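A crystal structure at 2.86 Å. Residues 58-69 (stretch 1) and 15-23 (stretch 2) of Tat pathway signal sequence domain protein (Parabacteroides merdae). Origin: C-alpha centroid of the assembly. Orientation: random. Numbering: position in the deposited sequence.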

# COMPACT_ATOMS: atom_id res chain seq x y z
N GLN A 58 1.88 -5.37 -3.84
CA GLN A 58 1.87 -6.78 -3.41
C GLN A 58 2.40 -7.66 -4.52
O GLN A 58 3.15 -8.61 -4.26
CB GLN A 58 0.46 -7.23 -2.99
CG GLN A 58 0.01 -6.63 -1.68
CD GLN A 58 -1.21 -7.31 -1.15
OE1 GLN A 58 -1.21 -8.53 -0.94
NE2 GLN A 58 -2.25 -6.54 -0.86
N LEU A 59 2.04 -7.31 -5.78
CA LEU A 59 2.48 -8.01 -6.98
C LEU A 59 3.97 -7.74 -7.24
O LEU A 59 4.74 -8.68 -7.50
CB LEU A 59 1.62 -7.57 -8.18
CG LEU A 59 0.21 -8.17 -8.27
CD1 LEU A 59 -0.70 -7.35 -9.19
CD2 LEU A 59 0.27 -9.63 -8.68
N LEU A 60 4.39 -6.47 -7.13
CA LEU A 60 5.77 -6.02 -7.31
C LEU A 60 6.73 -6.64 -6.27
O LEU A 60 7.87 -6.92 -6.60
CB LEU A 60 5.87 -4.48 -7.23
CG LEU A 60 5.27 -3.66 -8.37
CD1 LEU A 60 5.35 -2.18 -8.07
CD2 LEU A 60 5.97 -3.94 -9.67
N GLU A 61 6.27 -6.80 -5.01
CA GLU A 61 7.11 -7.38 -3.95
C GLU A 61 7.04 -8.94 -4.01
O GLU A 61 8.08 -9.61 -4.05
CB GLU A 61 6.66 -6.85 -2.56
CG GLU A 61 7.44 -7.38 -1.37
CD GLU A 61 7.02 -8.74 -0.83
OE1 GLU A 61 5.82 -9.08 -0.94
OE2 GLU A 61 7.90 -9.45 -0.29
N GLY A 62 5.82 -9.47 -3.99
CA GLY A 62 5.54 -10.89 -4.01
C GLY A 62 6.08 -11.63 -5.20
O GLY A 62 6.75 -12.65 -5.02
N LYS A 63 5.79 -11.13 -6.43
CA LYS A 63 6.20 -11.77 -7.67
C LYS A 63 7.37 -11.00 -8.32
O LYS A 63 7.47 -10.90 -9.55
CB LYS A 63 4.99 -11.86 -8.62
CG LYS A 63 3.72 -12.52 -8.03
CD LYS A 63 3.86 -14.02 -7.73
CE LYS A 63 2.56 -14.57 -7.15
NZ LYS A 63 2.77 -15.84 -6.41
N ALA A 64 8.29 -10.47 -7.48
CA ALA A 64 9.47 -9.67 -7.87
C ALA A 64 10.39 -10.36 -8.89
O ALA A 64 10.91 -9.69 -9.78
CB ALA A 64 10.27 -9.31 -6.64
N ALA A 65 10.60 -11.70 -8.75
CA ALA A 65 11.43 -12.52 -9.63
C ALA A 65 10.94 -12.51 -11.07
O ALA A 65 11.71 -12.80 -11.98
CB ALA A 65 11.45 -13.95 -9.12
N LEU A 66 9.67 -12.14 -11.27
CA LEU A 66 9.03 -12.06 -12.59
C LEU A 66 9.05 -10.64 -13.16
O LEU A 66 8.74 -10.45 -14.33
CB LEU A 66 7.59 -12.58 -12.50
CG LEU A 66 7.46 -14.06 -12.07
CD1 LEU A 66 6.08 -14.35 -11.55
CD2 LEU A 66 7.83 -15.00 -13.21
N GLN A 67 9.46 -9.65 -12.34
CA GLN A 67 9.55 -8.22 -12.67
C GLN A 67 8.34 -7.78 -13.52
O GLN A 67 8.48 -7.50 -14.72
CB GLN A 67 10.88 -7.89 -13.33
CG GLN A 67 11.99 -7.79 -12.30
CD GLN A 67 13.03 -6.81 -12.75
OE1 GLN A 67 12.74 -5.63 -12.98
NE2 GLN A 67 14.27 -7.27 -12.89
N PRO A 68 7.11 -7.80 -12.94
CA PRO A 68 5.93 -7.44 -13.73
C PRO A 68 5.84 -5.94 -14.04
O PRO A 68 6.34 -5.11 -13.27
CB PRO A 68 4.76 -7.89 -12.84
CG PRO A 68 5.28 -7.90 -11.48
CD PRO A 68 6.74 -8.16 -11.55
N LYS A 69 5.23 -5.61 -15.18
CA LYS A 69 5.02 -4.23 -15.60
C LYS A 69 3.54 -3.95 -15.39
O LYS A 69 2.70 -4.52 -16.09
CB LYS A 69 5.47 -3.98 -17.06
CG LYS A 69 6.77 -4.69 -17.50
CD LYS A 69 7.41 -3.97 -18.70
CE LYS A 69 8.19 -4.89 -19.58
NZ LYS A 69 8.75 -4.19 -20.76
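Stretch 2, residues 15-23: NLKKDCVIL

The most unusual feature of this contact is that a tight turn is bonded to the end of a 3-10 segment just before the two stretches pair in parallel. Residues Lys17 to Cys20 form a type II beta turn, and its amide at Asp19 points outward to the carbonyl of Leu66, with Asp19 N to Leu66 O at 2.7 Å. The turn's own closing bond, Cys20 N to Lys17 O, is weak at 3.4 Å, while the bond from Asp19 N to Leu66 O is the shorter of the two. Lys18 supports the same carbonyl through a CA-H...O contact, its CA lying 3.4 Å from Leu66 O.

From there stretch 2 runs in the same direction as stretch 1. Lys69 and Val21 form a parallel bridge, their CA atoms 4.9 Å apart, and Lys69 bonds to the residues flanking Val21: Lys69 N gives a hydrogen bond to Cys20 O at 2.9 Å, and Ile22 N gives one to Lys69 O, also at 2.9 Å. This straddling pattern is the signature of parallel pairing. The side chains of Lys69 and Val21 share one face of the sheet, where Lys69 CB lies 4.3 Å from Val21 CG2. Beta-branched valine suits the extended backbone, while the long aliphatic part of Lys69 lies along stretch 2, with Lys69 CE 4.2 Å from Asp19 CB.

Pro68 has no amide hydrogen to donate; its ring packs on stretch 2. Its CB lies 3.6 Å from Cys20 SG and 3.9 Å from Ile22 CD1, a compact apolar surface well suited to a buried position. The side chain of Ile22 starts sideways, but its end comes nearer and also meets the helix: Ile22 CD1 is 4.3 Å from Leu59 CD1.

Stretch 1 reaches the strand pairing by leaving its helix at Lys63 and passing through the 3-10 segment 64-66. Leu16, extended ahead of the turn and pointing toward stretch 1, rests against Lys63, just past the helix, and Leu66, at the end of the 3-10 segment. Its CD1 is 3.8 Å from Lys63 CG, where the lysine offers methylenes rather than charge, and its CB is 3.9 Å from Leu66 CD1; the helix itself is touched where Leu16 CD1 lies 4.4 Å from Leu59 CD2. Leu66 thus serves twice, with an apolar side chain for Leu16 and a carbonyl for the turn.

Lys18 and Asp19 sit at the more polar margin. Lys18 NZ forms a salt bridge with Asp19 OD2 at 3.0 Å, pairing the charges within stretch 2. Asp19 adopts a left-handed backbone conformation, with positive phi, as the third position of a type II turn requires.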

# COMPACT_ATOMS: atom_id res chain seq x y z
N ASN A 15 -1.75 -17.11 -14.00
CA ASN A 15 -0.38 -17.56 -14.23
C ASN A 15 0.43 -16.39 -14.79
O ASN A 15 0.03 -15.78 -15.78
CB ASN A 15 -0.35 -18.79 -15.17
CG ASN A 15 -1.28 -19.95 -14.80
OD1 ASN A 15 -1.03 -20.71 -13.85
ND2 ASN A 15 -2.37 -20.14 -15.57
N LEU A 16 1.54 -16.03 -14.12
CA LEU A 16 2.38 -14.91 -14.55
C LEU A 16 3.70 -15.39 -15.12
O LEU A 16 4.28 -16.34 -14.59
CB LEU A 16 2.68 -13.95 -13.39
CG LEU A 16 1.51 -13.36 -12.60
CD1 LEU A 16 2.02 -12.66 -11.39
CD2 LEU A 16 0.68 -12.38 -13.43
N LYS A 17 4.20 -14.70 -16.14
CA LYS A 17 5.49 -14.98 -16.77
C LYS A 17 6.46 -13.85 -16.45
O LYS A 17 6.05 -12.85 -15.88
CB LYS A 17 5.32 -15.16 -18.29
CG LYS A 17 4.73 -13.94 -19.01
CD LYS A 17 4.67 -14.24 -20.48
CE LYS A 17 4.00 -13.18 -21.28
NZ LYS A 17 3.70 -13.66 -22.66
N LYS A 18 7.75 -13.99 -16.84
CA LYS A 18 8.72 -12.90 -16.66
C LYS A 18 8.27 -11.73 -17.54
O LYS A 18 7.74 -11.95 -18.63
CB LYS A 18 10.16 -13.34 -16.99
CG LYS A 18 11.24 -12.42 -16.40
CD LYS A 18 12.67 -12.87 -16.71
CE LYS A 18 13.20 -12.40 -18.06
NZ LYS A 18 13.66 -10.98 -18.04
N ASP A 19 8.42 -10.51 -17.02
CA ASP A 19 8.08 -9.25 -17.68
C ASP A 19 6.60 -9.23 -18.15
O ASP A 19 6.28 -8.59 -19.15
CB ASP A 19 9.05 -8.95 -18.86
CG ASP A 19 10.52 -9.19 -18.54
OD1 ASP A 19 11.02 -8.58 -17.58
OD2 ASP A 19 11.17 -9.96 -19.28
N CYS A 20 5.70 -9.88 -17.39
CA CYS A 20 4.27 -9.92 -17.69
C CYS A 20 3.64 -8.54 -17.52
O CYS A 20 4.01 -7.80 -16.61
CB CYS A 20 3.55 -10.95 -16.81
SG CYS A 20 3.65 -10.59 -15.03
N VAL A 21 2.67 -8.19 -18.38
CA VAL A 21 1.99 -6.89 -18.30
C VAL A 21 0.65 -7.07 -17.56
O VAL A 21 -0.16 -7.92 -17.93
CB VAL A 21 1.84 -6.24 -19.72
CG1 VAL A 21 0.85 -5.08 -19.74
CG2 VAL A 21 3.20 -5.78 -20.23
N ILE A 22 0.46 -6.29 -16.48
CA ILE A 22 -0.80 -6.32 -15.71
C ILE A 22 -1.45 -4.95 -15.85
O ILE A 22 -0.80 -3.92 -15.63
CB ILE A 22 -0.64 -6.76 -14.22
CG1 ILE A 22 -0.05 -8.18 -14.13
CG2 ILE A 22 -1.98 -6.71 -13.49
CD1 ILE A 22 0.94 -8.35 -13.00
N LEU A 23 -2.73 -4.94 -16.27
CA LEU A 23 -3.46 -3.70 -16.51
C LEU A 23 -4.76 -3.67 -15.73
O LEU A 23 -5.60 -4.56 -15.87
CB LEU A 23 -3.72 -3.50 -18.03
CG LEU A 23 -4.61 -2.31 -18.43
CD1 LEU A 23 -3.96 -0.97 -18.09
CD2 LEU A 23 -4.95 -2.38 -19.89